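Protein (hdlp (histone deacetylase-like protein)) (Aquifex aeolicus, PDB 1C3P) is a bacterial homologue of the histone deacetylases that binds zinc and probably has deacetylase activity, with a likely link to acetoin breakdown. Local coordinates at residues 18-22 with 91-95; 64-69 with 85-89; 296-300 with 333-337. The contacts are given in a common frame with arbitrary orientation. Numbering follows the deposited sequence.

Interaction 1: 18-22 with 91-95; sequences PKNHP and YENPV
Two loops of the arginase/deacetylase fold meet here, one following strand 4-8 and one leading into helix 98-118. The nearest CA pairs are P18 with P94 at 7.7 Å and H21 with Y91 at 7.5 Å, so the loops run in opposite senses. Loop 18-22 turns at K19 (phi/psi 3/-109) and N20 (-52/-27), both poorly ordered, and leaves through H21 (-56/136). A weak backbone hydrogen bond, H21 N to P18 O at 3.1 Å, closes the turn. Y91 (-55/-40) and E92 (-64/-56) have near-helical angles. Y91 (chi1 t) gives a weak hydrogen bond from OH to N20 O at 3.4 Å; this OH lies 3.5 Å from P22 CD. The CA-to-CB bond of H21 points sideways, but its ring (chi1 t, chi2 100°) comes nearer 91-95. H21 ND1 donates weakly to Y91 O at 3.4 Å. The H21 and Y91 rings are oblique, centroids 5.7 Å apart. P18 CG packs on P94 CB at 4.0 Å. E92 OE1 accepts from G140 N, and weakly from N93 ND2 at 3.5 Å. N93 ND2 also hydrogen-bonds N87 O, N93 OD1 accepts from F141 N, and P94 O is hydrogen-bonded to Y143 OH. P22 packs on Y297, about 9 Å from the side chains of zinc ligands H170 and D258; zinc is absent from this model. Both hydrogen bonds between the loops are weak. Buried E92 O has no hydrogen-bond partner and faces H21 CE1 at 3.0 Å; the other contacts are apolar or between rings.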
# COMPACT_ATOMS: atom_id res chain seq x y z
N PRO A 18 7.82 -15.43 -7.75
CA PRO A 18 7.71 -16.63 -8.56
C PRO A 18 6.31 -17.10 -8.94
O PRO A 18 5.29 -16.57 -8.49
CB PRO A 18 8.43 -17.66 -7.70
CG PRO A 18 7.97 -17.26 -6.32
CD PRO A 18 8.30 -15.77 -6.40
N LYS A 19 6.33 -18.09 -9.81
CA LYS A 19 5.19 -18.84 -10.29
C LYS A 19 3.80 -18.43 -9.79
O LYS A 19 3.24 -17.40 -10.15
CB LYS A 19 5.42 -20.28 -9.84
CG LYS A 19 5.71 -20.29 -8.33
CD LYS A 19 5.87 -21.65 -7.69
CE LYS A 19 5.98 -21.45 -6.18
NZ LYS A 19 6.21 -22.71 -5.42
N ASN A 20 3.30 -19.33 -8.95
CA ASN A 20 2.02 -19.32 -8.27
C ASN A 20 1.69 -18.05 -7.49
O ASN A 20 0.52 -17.71 -7.30
CB ASN A 20 2.02 -20.50 -7.31
CG ASN A 20 0.78 -21.36 -7.42
OD1 ASN A 20 0.47 -21.88 -8.49
ND2 ASN A 20 0.07 -21.51 -6.31
N HIS A 21 2.73 -17.36 -7.03
CA HIS A 21 2.58 -16.16 -6.21
C HIS A 21 1.73 -15.03 -6.79
O HIS A 21 1.84 -14.69 -7.97
CB HIS A 21 3.96 -15.61 -5.87
CG HIS A 21 3.97 -14.77 -4.63
ND1 HIS A 21 4.38 -15.24 -3.41
CD2 HIS A 21 3.53 -13.50 -4.41
CE1 HIS A 21 4.21 -14.31 -2.49
NE2 HIS A 21 3.69 -13.24 -3.07
N PRO A 22 0.85 -14.43 -5.97
CA PRO A 22 -0.01 -13.33 -6.42
C PRO A 22 0.76 -12.12 -6.96
O PRO A 22 0.22 -11.33 -7.74
CB PRO A 22 -0.81 -13.00 -5.16
CG PRO A 22 -0.90 -14.36 -4.47
CD PRO A 22 0.55 -14.75 -4.56
N TYR A 91 6.17 -20.61 0.66
CA TYR A 91 5.37 -20.08 -0.45
C TYR A 91 5.11 -18.58 -0.31
O TYR A 91 5.12 -17.83 -1.28
CB TYR A 91 4.00 -20.76 -0.47
CG TYR A 91 3.02 -20.08 -1.42
CD1 TYR A 91 3.14 -20.23 -2.80
CD2 TYR A 91 1.99 -19.27 -0.92
CE1 TYR A 91 2.24 -19.59 -3.67
CE2 TYR A 91 1.10 -18.63 -1.78
CZ TYR A 91 1.23 -18.80 -3.15
OH TYR A 91 0.33 -18.19 -3.99
N GLU A 92 4.86 -18.17 0.92
CA GLU A 92 4.56 -16.78 1.23
C GLU A 92 5.67 -15.77 0.95
O GLU A 92 5.47 -14.80 0.20
CB GLU A 92 4.11 -16.74 2.69
CG GLU A 92 3.89 -15.38 3.29
CD GLU A 92 3.20 -15.48 4.64
OE1 GLU A 92 3.49 -14.62 5.53
OE2 GLU A 92 2.36 -16.40 4.81
N ASN A 93 6.84 -15.99 1.55
CA ASN A 93 7.99 -15.10 1.39
C ASN A 93 9.14 -15.94 0.82
O ASN A 93 10.14 -16.19 1.49
CB ASN A 93 8.36 -14.53 2.75
CG ASN A 93 7.15 -14.02 3.50
OD1 ASN A 93 6.44 -13.12 3.03
ND2 ASN A 93 6.88 -14.60 4.67
N PRO A 94 9.02 -16.32 -0.46
CA PRO A 94 9.98 -17.15 -1.19
C PRO A 94 11.31 -16.51 -1.48
O PRO A 94 11.46 -15.30 -1.39
CB PRO A 94 9.25 -17.45 -2.50
CG PRO A 94 7.80 -17.13 -2.20
CD PRO A 94 7.95 -15.89 -1.38
N VAL A 95 12.29 -17.33 -1.85
CA VAL A 95 13.58 -16.81 -2.26
C VAL A 95 13.38 -16.30 -3.70
O VAL A 95 12.84 -17.02 -4.54
CB VAL A 95 14.64 -17.93 -2.25
CG1 VAL A 95 15.91 -17.47 -2.97
CG2 VAL A 95 14.98 -18.30 -0.81

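Interaction 2: 64-69 with 85-89; sequences DYINTL and KYNIG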
# COMPACT_ATOMS: atom_id res chain seq x y z
N ASP A 64 21.22 -8.52 11.23
CA ASP A 64 21.24 -9.96 10.96
C ASP A 64 20.14 -10.33 9.95
O ASP A 64 20.37 -11.17 9.06
CB ASP A 64 21.02 -10.77 12.24
CG ASP A 64 19.69 -10.47 12.91
OD1 ASP A 64 19.22 -11.31 13.72
OD2 ASP A 64 19.11 -9.40 12.65
N TYR A 65 18.97 -9.72 10.09
CA TYR A 65 17.85 -9.98 9.18
C TYR A 65 18.18 -9.46 7.77
O TYR A 65 18.03 -10.19 6.80
CB TYR A 65 16.54 -9.33 9.70
CG TYR A 65 15.38 -9.45 8.73
CD1 TYR A 65 14.98 -10.70 8.24
CD2 TYR A 65 14.70 -8.31 8.28
CE1 TYR A 65 13.93 -10.81 7.32
CE2 TYR A 65 13.65 -8.41 7.35
CZ TYR A 65 13.27 -9.66 6.87
OH TYR A 65 12.28 -9.75 5.92
N ILE A 66 18.64 -8.21 7.67
CA ILE A 66 18.99 -7.64 6.38
C ILE A 66 20.08 -8.46 5.74
O ILE A 66 19.99 -8.78 4.56
CB ILE A 66 19.46 -6.16 6.51
CG1 ILE A 66 18.30 -5.30 7.00
CG2 ILE A 66 19.99 -5.64 5.17
CD1 ILE A 66 17.13 -5.28 6.00
N ASN A 67 21.12 -8.82 6.51
CA ASN A 67 22.21 -9.61 5.93
C ASN A 67 21.72 -10.95 5.41
O ASN A 67 22.23 -11.45 4.40
CB ASN A 67 23.36 -9.84 6.92
CG ASN A 67 24.16 -8.58 7.20
OD1 ASN A 67 24.13 -7.62 6.44
ND2 ASN A 67 24.89 -8.58 8.30
N THR A 68 20.72 -11.51 6.08
CA THR A 68 20.17 -12.79 5.65
C THR A 68 19.44 -12.64 4.32
O THR A 68 19.54 -13.50 3.45
CB THR A 68 19.21 -13.37 6.71
OG1 THR A 68 19.95 -13.63 7.92
CG2 THR A 68 18.62 -14.68 6.21
N LEU A 69 18.71 -11.54 4.15
CA LEU A 69 18.01 -11.33 2.89
C LEU A 69 19.02 -11.20 1.74
O LEU A 69 18.82 -11.73 0.65
CB LEU A 69 17.16 -10.05 2.94
CG LEU A 69 15.97 -10.01 3.90
CD1 LEU A 69 15.35 -8.62 3.91
CD2 LEU A 69 14.94 -11.04 3.47
N LYS A 85 13.55 -18.75 11.73
CA LYS A 85 13.88 -17.47 12.32
C LYS A 85 13.40 -16.20 11.59
O LYS A 85 12.93 -15.26 12.23
CB LYS A 85 15.40 -17.39 12.49
CG LYS A 85 15.91 -16.03 12.96
CD LYS A 85 15.76 -15.84 14.45
CE LYS A 85 16.82 -16.63 15.19
NZ LYS A 85 18.17 -16.17 14.77
N TYR A 86 13.52 -16.20 10.27
CA TYR A 86 13.17 -15.01 9.50
C TYR A 86 11.97 -15.13 8.59
O TYR A 86 11.64 -14.18 7.87
CB TYR A 86 14.39 -14.61 8.67
CG TYR A 86 15.60 -14.33 9.53
CD1 TYR A 86 15.61 -13.26 10.42
CD2 TYR A 86 16.74 -15.12 9.42
CE1 TYR A 86 16.73 -12.97 11.19
CE2 TYR A 86 17.87 -14.85 10.18
CZ TYR A 86 17.85 -13.77 11.06
OH TYR A 86 18.97 -13.50 11.80
N ASN A 87 11.33 -16.30 8.61
CA ASN A 87 10.12 -16.57 7.81
C ASN A 87 10.40 -16.48 6.31
O ASN A 87 9.51 -16.15 5.52
CB ASN A 87 9.02 -15.56 8.20
CG ASN A 87 7.60 -16.11 8.01
OD1 ASN A 87 6.61 -15.37 8.09
ND2 ASN A 87 7.50 -17.41 7.79
N ILE A 88 11.63 -16.81 5.92
CA ILE A 88 12.02 -16.78 4.50
C ILE A 88 12.05 -18.16 3.87
O ILE A 88 12.46 -19.12 4.52
CB ILE A 88 13.45 -16.18 4.36
CG1 ILE A 88 13.43 -14.72 4.77
CG2 ILE A 88 13.94 -16.30 2.92
CD1 ILE A 88 12.51 -13.92 3.92
N GLY A 89 11.64 -18.27 2.61
CA GLY A 89 11.72 -19.55 1.94
C GLY A 89 10.43 -20.27 1.62
O GLY A 89 10.41 -21.07 0.69
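In this alpha/beta fold of the arginase/deacetylase kind, helix 63-75 packs on the C-terminal part of the short helix 82-86 and the loop after it. Y65 lies nearest Y86 (CA to CA 6.9 Å), and L69 nearest I88 (8.3 Å). N87 leaves helical angles with positive phi (phi/psi 63/30).

Nonpolar contact centres on Y86, whose side chain points toward the helix. Its CD1 is 3.4 Å from Y65 CD1. The two rings are oblique, with centroids 5.7 Å apart and planes at 35°. One helical turn further on, L69 CD2 meets I88 CD1 at 3.8 Å. M99 and F100 of helix 98-118 extend this packing from I88 and L69.

Polar contact is slight. Y86 OH gives D64 OD1 a weak hydrogen bond of 2.9 Å at the exposed margin. The other carboxylate oxygen, D64 OD2, is hydrogen-bonded to T62 OG1, and Y65 OH to Y143 O. The contact lies away from the zinc site and joins helix 63-75 to the loop that leads from helix 82-86 to helix 98-118. T68 OG1 donates a hydrogen bond to D64 O of its own helix (2.7 Å), yet still lies 3.3 Å from Y86 CE2.

Interaction 3: 296-300 with 333-337; sequences GYHPY and IDFEE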
# COMPACT_ATOMS: atom_id res chain seq x y z
N GLY A 296 -2.19 -5.02 -4.24
CA GLY A 296 -3.11 -4.88 -5.36
C GLY A 296 -2.63 -6.02 -6.21
O GLY A 296 -1.45 -6.08 -6.54
N TYR A 297 -3.53 -6.92 -6.59
CA TYR A 297 -3.10 -8.10 -7.31
C TYR A 297 -3.77 -8.37 -8.66
O TYR A 297 -3.48 -9.38 -9.29
CB TYR A 297 -3.25 -9.31 -6.38
CG TYR A 297 -2.65 -9.06 -5.00
CD1 TYR A 297 -3.35 -8.35 -4.01
CD2 TYR A 297 -1.35 -9.46 -4.71
CE1 TYR A 297 -2.76 -8.06 -2.77
CE2 TYR A 297 -0.76 -9.17 -3.48
CZ TYR A 297 -1.46 -8.48 -2.52
OH TYR A 297 -0.82 -8.21 -1.32
N HIS A 298 -4.65 -7.46 -9.09
CA HIS A 298 -5.33 -7.58 -10.38
C HIS A 298 -4.72 -6.48 -11.24
O HIS A 298 -4.84 -5.30 -10.92
CB HIS A 298 -6.82 -7.32 -10.27
CG HIS A 298 -7.56 -7.57 -11.55
ND1 HIS A 298 -8.10 -8.79 -11.88
CD2 HIS A 298 -7.73 -6.77 -12.63
CE1 HIS A 298 -8.58 -8.74 -13.11
NE2 HIS A 298 -8.37 -7.52 -13.59
N PRO A 299 -4.06 -6.85 -12.36
CA PRO A 299 -3.42 -5.88 -13.24
C PRO A 299 -4.30 -4.75 -13.78
O PRO A 299 -3.87 -3.59 -13.82
CB PRO A 299 -2.84 -6.76 -14.35
CG PRO A 299 -3.82 -7.93 -14.38
CD PRO A 299 -3.88 -8.21 -12.89
N TYR A 300 -5.50 -5.08 -14.22
CA TYR A 300 -6.39 -4.07 -14.75
C TYR A 300 -6.84 -3.11 -13.66
O TYR A 300 -6.87 -1.89 -13.85
CB TYR A 300 -7.63 -4.71 -15.35
CG TYR A 300 -7.43 -5.58 -16.57
CD1 TYR A 300 -6.16 -6.01 -16.96
CD2 TYR A 300 -8.52 -6.02 -17.30
CE1 TYR A 300 -6.00 -6.87 -18.05
CE2 TYR A 300 -8.38 -6.87 -18.38
CZ TYR A 300 -7.12 -7.29 -18.75
OH TYR A 300 -6.99 -8.17 -19.79
N ILE A 333 -0.82 -8.78 -20.74
CA ILE A 333 -0.44 -9.32 -19.45
C ILE A 333 -1.05 -10.71 -19.26
O ILE A 333 -2.27 -10.83 -19.15
CB ILE A 333 -0.95 -8.44 -18.30
CG1 ILE A 333 -0.52 -6.99 -18.52
CG2 ILE A 333 -0.41 -8.95 -16.97
CD1 ILE A 333 -1.12 -6.03 -17.53
N ASP A 334 -0.24 -11.75 -19.24
CA ASP A 334 -0.82 -13.07 -19.01
C ASP A 334 -1.20 -13.07 -17.53
O ASP A 334 -0.36 -13.23 -16.65
CB ASP A 334 0.16 -14.20 -19.33
CG ASP A 334 1.44 -14.12 -18.54
OD1 ASP A 334 2.20 -15.11 -18.55
OD2 ASP A 334 1.70 -13.06 -17.93
N PHE A 335 -2.49 -12.85 -17.27
CA PHE A 335 -2.97 -12.80 -15.91
C PHE A 335 -3.87 -13.96 -15.49
O PHE A 335 -3.71 -14.51 -14.39
CB PHE A 335 -3.71 -11.48 -15.68
CG PHE A 335 -4.55 -11.47 -14.44
CD1 PHE A 335 -3.97 -11.73 -13.19
CD2 PHE A 335 -5.91 -11.26 -14.51
CE1 PHE A 335 -4.75 -11.79 -12.04
CE2 PHE A 335 -6.70 -11.33 -13.37
CZ PHE A 335 -6.12 -11.59 -12.13
N GLU A 336 -4.82 -14.33 -16.34
CA GLU A 336 -5.74 -15.42 -16.01
C GLU A 336 -6.55 -15.08 -14.76
O GLU A 336 -6.02 -15.04 -13.65
CB GLU A 336 -4.99 -16.73 -15.78
CG GLU A 336 -5.90 -17.85 -15.31
CD GLU A 336 -5.14 -19.10 -14.94
OE1 GLU A 336 -4.28 -19.03 -14.04
OE2 GLU A 336 -5.42 -20.16 -15.55
N GLU A 337 -7.84 -14.86 -14.95
CA GLU A 337 -8.74 -14.52 -13.87
C GLU A 337 -8.90 -15.72 -12.92
O GLU A 337 -8.96 -16.87 -13.36
CB GLU A 337 -10.09 -14.11 -14.47
CG GLU A 337 -10.89 -13.13 -13.64
CD GLU A 337 -10.16 -11.81 -13.43
OE1 GLU A 337 -9.91 -11.06 -14.41
OE2 GLU A 337 -9.83 -11.52 -12.26
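Segment 296-300 runs from a loop into the first turn of helix 299-314. G296 is extended (177/125), H298 sits at the N-cap position, and P299 starts the helix. Segment 333-337 is irregular and follows helix 324-332. The closest CA pair is P299 with F335, at 7.4 Å.

P299 and F335 point toward each other. P299 CD lies over the face of the F335 ring, 3.6 Å from the centroid and 16° off the normal, which makes a CH-pi contact. P299 CB also touches I333 CD1 at 3.7 Å. H298 CE1 is 3.2 Å from F335 CE2. The two rings are oblique, with centroids 4.6 Å apart and planes at 77°. The H298 ring also presents its edge to E337, with H298 CE1 3.0 Å from E337 OE1. M347 touches H298 as well.

Y297 turns its ring away from 333-337, toward the zinc site. Its side chain is about 4 Å from that of D258 and about 5 Å from that of H170, both zinc ligands in another structure of this protein; no zinc is bound here. D263 OD1 accepts a hydrogen bond from its backbone N. Y297 O still lies 3.9 Å from F335 CE1. The chemistry is thus mainly aromatic and aliphatic: F335 packs on the proline and histidine that directly follow the tyrosine beside the zinc ligands.

In the fold
Interactions 1 and 3 join loops and a helix start; interaction 2 packs a helix on a helix end and loop. Interaction 2 falls in the chain between the two segments of interaction 1, and their centres are 16 Å apart. They touch where N93 ND2 meets N87 O at 3.2 Å, a probable hydrogen bond. Interaction 3 comes later in the chain, also 16 Å from interaction 1 between centres. P22 CB packs on Y297 CD2 at 3.6 Å and joins those two. Interactions 2 and 3 do not touch; their nearest atoms are about 14 Å apart. Interaction 3 comes closest to the zinc ligands: the Y297 side chain is about 4 Å from that of D258 and about 5 Å from that of H170. The metal is not in this model.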